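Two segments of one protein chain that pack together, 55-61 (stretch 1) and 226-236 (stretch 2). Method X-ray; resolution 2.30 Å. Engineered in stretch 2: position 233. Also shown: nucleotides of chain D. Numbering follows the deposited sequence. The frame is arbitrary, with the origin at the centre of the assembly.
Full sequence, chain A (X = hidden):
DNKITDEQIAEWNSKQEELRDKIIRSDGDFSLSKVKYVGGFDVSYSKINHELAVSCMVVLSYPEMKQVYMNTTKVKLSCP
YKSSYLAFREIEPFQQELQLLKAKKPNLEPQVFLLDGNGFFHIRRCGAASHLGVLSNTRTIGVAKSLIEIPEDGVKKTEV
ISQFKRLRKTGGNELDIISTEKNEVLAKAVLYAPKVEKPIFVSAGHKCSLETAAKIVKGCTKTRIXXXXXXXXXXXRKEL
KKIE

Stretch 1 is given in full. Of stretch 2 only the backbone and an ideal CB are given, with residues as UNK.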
# COMPACT_ATOMS: atom_id res chain seq x y z
N SER A 55 -5.90 13.00 13.50
CA SER A 55 -5.85 14.12 12.57
C SER A 55 -4.41 14.55 12.35
O SER A 55 -3.52 14.24 13.14
CB SER A 55 -6.68 15.30 13.10
OG SER A 55 -6.09 15.87 14.25
N CYS A 56 -4.17 15.24 11.24
CA CYS A 56 -2.85 15.76 10.93
C CYS A 56 -2.98 17.07 10.18
O CYS A 56 -3.80 17.20 9.27
CB CYS A 56 -2.01 14.78 10.09
SG CYS A 56 -0.39 15.42 9.57
N MET A 57 -2.16 18.04 10.57
CA MET A 57 -2.05 19.30 9.84
C MET A 57 -0.59 19.51 9.50
O MET A 57 0.29 19.28 10.34
CB MET A 57 -2.61 20.47 10.65
CG MET A 57 -2.44 21.83 9.99
SD MET A 57 -3.48 23.14 10.70
CE MET A 57 -5.12 22.67 10.13
N VAL A 58 -0.32 19.91 8.26
CA VAL A 58 1.03 20.15 7.77
C VAL A 58 1.08 21.54 7.17
O VAL A 58 0.06 22.10 6.76
CB VAL A 58 1.47 19.11 6.72
CG1 VAL A 58 1.59 17.72 7.34
CG2 VAL A 58 0.49 19.09 5.56
N VAL A 59 2.29 22.11 7.14
CA VAL A 59 2.55 23.33 6.40
C VAL A 59 3.81 23.12 5.57
O VAL A 59 4.86 22.74 6.10
CB VAL A 59 2.73 24.56 7.32
CG1 VAL A 59 2.93 25.81 6.47
CG2 VAL A 59 1.53 24.74 8.24
N LEU A 60 3.69 23.38 4.26
CA LEU A 60 4.79 23.29 3.31
C LEU A 60 5.07 24.67 2.74
O LEU A 60 4.15 25.46 2.53
CB LEU A 60 4.47 22.33 2.16
CG LEU A 60 4.53 20.82 2.42
CD1 LEU A 60 3.43 20.36 3.37
CD2 LEU A 60 4.44 20.06 1.11
N SER A 61 6.34 24.95 2.48
CA SER A 61 6.68 26.22 1.85
C SER A 61 6.19 26.24 0.40
O SER A 61 6.02 25.20 -0.23
CB SER A 61 8.19 26.46 1.89
OG SER A 61 8.90 25.41 1.27
N UNK A 226 -1.29 16.34 -4.79
CA UNK A 226 -0.46 17.48 -4.41
C UNK A 226 0.21 17.29 -3.06
O UNK A 226 -0.34 16.67 -2.15
CB UNK A 226 -1.30 18.76 -4.39
N UNK A 227 1.41 17.86 -2.93
CA UNK A 227 2.28 17.59 -1.79
C UNK A 227 1.63 17.82 -0.42
O UNK A 227 1.80 16.95 0.46
CB UNK A 227 3.53 18.46 -1.90
N UNK A 228 0.92 18.92 -0.14
CA UNK A 228 0.36 19.08 1.22
C UNK A 228 -0.66 18.01 1.57
O UNK A 228 -0.68 17.49 2.69
CB UNK A 228 -0.29 20.46 1.36
N UNK A 229 -1.50 17.64 0.60
CA UNK A 229 -2.44 16.55 0.81
C UNK A 229 -1.69 15.25 1.04
O UNK A 229 -1.99 14.50 1.99
CB UNK A 229 -3.39 16.42 -0.38
N UNK A 230 -0.70 14.98 0.20
CA UNK A 230 0.10 13.77 0.33
C UNK A 230 0.68 13.65 1.74
O UNK A 230 0.61 12.59 2.37
CB UNK A 230 1.22 13.76 -0.71
N UNK A 231 1.22 14.76 2.25
CA UNK A 231 1.91 14.69 3.53
C UNK A 231 0.92 14.53 4.68
O UNK A 231 1.12 13.68 5.57
CB UNK A 231 2.77 15.94 3.74
N UNK A 232 -0.16 15.33 4.69
CA UNK A 232 -1.15 15.19 5.77
C UNK A 232 -1.73 13.78 5.82
O UNK A 232 -1.87 13.19 6.91
CB UNK A 232 -2.28 16.21 5.59
N UNK A 233 -2.06 13.22 4.66
CA UNK A 233 -2.58 11.86 4.60
C UNK A 233 -1.55 10.85 5.12
O UNK A 233 -1.87 9.98 5.95
CB UNK A 233 -2.98 11.51 3.17
N UNK A 234 -0.29 11.00 4.69
CA UNK A 234 0.73 10.05 5.11
C UNK A 234 0.92 10.06 6.62
O UNK A 234 0.82 9.02 7.28
CB UNK A 234 2.06 10.36 4.41
N UNK A 235 1.19 11.24 7.20
CA UNK A 235 1.53 11.27 8.62
C UNK A 235 0.34 10.89 9.49
O UNK A 235 0.51 10.21 10.52
CB UNK A 235 2.04 12.66 9.01
N UNK A 236 -0.88 11.31 9.11
CA UNK A 236 -2.04 10.88 9.88
C UNK A 236 -2.15 9.35 9.89
O UNK A 236 -2.35 8.74 10.95
CB UNK A 236 -3.32 11.50 9.31
P DC D 11 6.06 9.70 -4.20
OP1 DC D 11 7.23 10.58 -4.38
OP2 DC D 11 5.01 10.01 -3.20
O5' DC D 11 5.34 9.63 -5.61
C5' DC D 11 4.28 8.74 -5.79
C4' DC D 11 4.43 8.01 -7.10
O4' DC D 11 4.97 6.70 -6.85
C3' DC D 11 3.13 7.78 -7.83
O3' DC D 11 2.91 8.87 -8.68
C2' DC D 11 3.39 6.50 -8.62
C1' DC D 11 4.43 5.77 -7.77
N1 DC D 11 3.91 4.61 -6.99
C2 DC D 11 3.71 3.39 -7.64
O2 DC D 11 3.93 3.33 -8.86
N3 DC D 11 3.27 2.33 -6.93
C4 DC D 11 3.05 2.44 -5.63
N4 DC D 11 2.61 1.37 -4.96
C5 DC D 11 3.25 3.68 -4.94
C6 DC D 11 3.69 4.72 -5.65

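The strand 55-61 and the helix 227-236 run at 144° between their N-to-C directions, with axes 7.3 Å apart at closest. Cys56, Val58 and Leu60 turn their CA-to-CB bonds toward the helix, so stretch 1 offers a row of apolar side chains.

Position 226 precedes the helix at phi/psi -54/148, and its ideal CB has nothing of stretch 1 within 5.5 Å. The phi suits proline among many residues; the residue is Pro226, the N-cap, whose O accepts a 2.9 Å hydrogen bond from N of residue 230.

Position 227 points toward stretch 1, its ideal CB 3.5 Å from Leu60 CD2. An apolar group would suit, as would a longer chain that touches with its CB and then turns off. Glu227 does the latter: its CB lies 3.6 Å from Leu60 CD2, while chi angles of m, m and -70° lead the carboxylate away.

At 228 the bond runs sideways, with the ideal CB 4.2 Å from Leu60 CD1 and 4.5 Å from Val58 CG2. A compact apolar residue fits; in the helix's first turn, where its N need not find an acceptor within the helix, proline is also admissible, and phi is -63°. Pro228 places CB 4.3 Å from Leu60 CD1, and its backbone O is 3.5 Å from Val58 CG2.

Position 229 points away, so stretch 1 sets no preference; it is Ile229. Position 230 points sideways with no neighbour in stretch 1, but the phosphate of DC11 lies beyond, favouring a long cation. Lys230 extends its NZ to OP2 of DC11 in a 3.0 Å hydrogen bond and forms a salt bridge, also 3.0 Å, from NZ to Glu227 OE2.

At 231 the bond points toward Val58 CG1 (4.2 Å from the ideal CB) and Leu60 CD1 (4.5 Å). Leucine, isoleucine or methionine would all be reasonable. Met231 sets CB 4.2 Å from Val58 CG1 and CG 4.4 Å from Leu60 CD2, before its end leads away.

Position 232 is sideways and close to the strand: its ideal CB is 4.0 Å from Val58 CG2 and 4.1 Å from Cys56 O. A small residue sits easily here. Ala232 puts its CB 4.0 Å from Val58 CG2, an apolar contact.

Position 233 points away and 234 sideways, both without a neighbour in stretch 1, and polar residues are acceptable. They are Asn233, an engineered substitution, and Lys234.

At 235 the bond points toward Cys56 SG, 3.7 Å from the ideal CB, with Val58 CG1 at 5.4 Å; a large apolar or aromatic group could span both. In Trp235, CB is 3.8 Å from Cys56 SG and CD1 is 3.9 Å from Val58 CG1. Both partners lie at the ring edge, the sulfur 82° off the normal.

Position 236 faces Cys56 CB, 3.6 Å from the ideal CB, which favours something small, such as alanine or serine. Ser236 keeps that 3.6 Å separation between its CB and Cys56 CB.

Stretch 2, residues 226-236: PEPIKMANKWS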
# COMPACT_ATOMS: atom_id res chain seq x y z
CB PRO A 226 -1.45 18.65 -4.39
CG PRO A 226 -2.52 18.24 -5.34
CD PRO A 226 -2.66 16.75 -5.16
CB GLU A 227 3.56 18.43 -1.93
CG GLU A 227 4.45 17.99 -3.09
CD GLU A 227 4.92 16.54 -2.95
OE1 GLU A 227 5.75 16.26 -2.06
OE2 GLU A 227 4.45 15.69 -3.73
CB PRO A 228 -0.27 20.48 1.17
CG PRO A 228 0.38 21.17 0.01
CD PRO A 228 0.64 20.10 -0.99
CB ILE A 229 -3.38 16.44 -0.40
CG1 ILE A 229 -4.27 17.69 -0.48
CG2 ILE A 229 -4.19 15.16 -0.34
CD1 ILE A 229 -5.02 17.79 -1.74
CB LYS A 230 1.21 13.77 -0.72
CG LYS A 230 2.20 12.63 -0.58
CD LYS A 230 3.37 12.75 -1.55
CE LYS A 230 2.91 12.69 -2.99
NZ LYS A 230 4.06 12.73 -3.95
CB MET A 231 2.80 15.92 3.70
CG MET A 231 3.87 15.96 2.63
SD MET A 231 4.83 14.44 2.69
CE MET A 231 5.96 14.66 1.32
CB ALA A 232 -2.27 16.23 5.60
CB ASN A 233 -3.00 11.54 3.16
CG ASN A 233 -3.48 10.11 2.97
OD1 ASN A 233 -2.84 9.32 2.28
ND2 ASN A 233 -4.61 9.77 3.60
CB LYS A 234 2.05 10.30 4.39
CG LYS A 234 3.16 9.39 4.90
CD LYS A 234 4.50 9.56 4.16
CE LYS A 234 5.05 10.96 4.26
NZ LYS A 234 6.29 11.09 3.45
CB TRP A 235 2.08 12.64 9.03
CG TRP A 235 3.28 13.12 8.21
CD1 TRP A 235 3.39 14.29 7.52
CD2 TRP A 235 4.53 12.42 8.00
NE1 TRP A 235 4.61 14.37 6.91
CE2 TRP A 235 5.33 13.23 7.18
CE3 TRP A 235 5.04 11.19 8.43
CZ2 TRP A 235 6.61 12.87 6.78
CZ3 TRP A 235 6.32 10.82 8.03
CH2 TRP A 235 7.09 11.66 7.21
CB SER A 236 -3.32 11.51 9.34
OG SER A 236 -3.63 11.03 8.04
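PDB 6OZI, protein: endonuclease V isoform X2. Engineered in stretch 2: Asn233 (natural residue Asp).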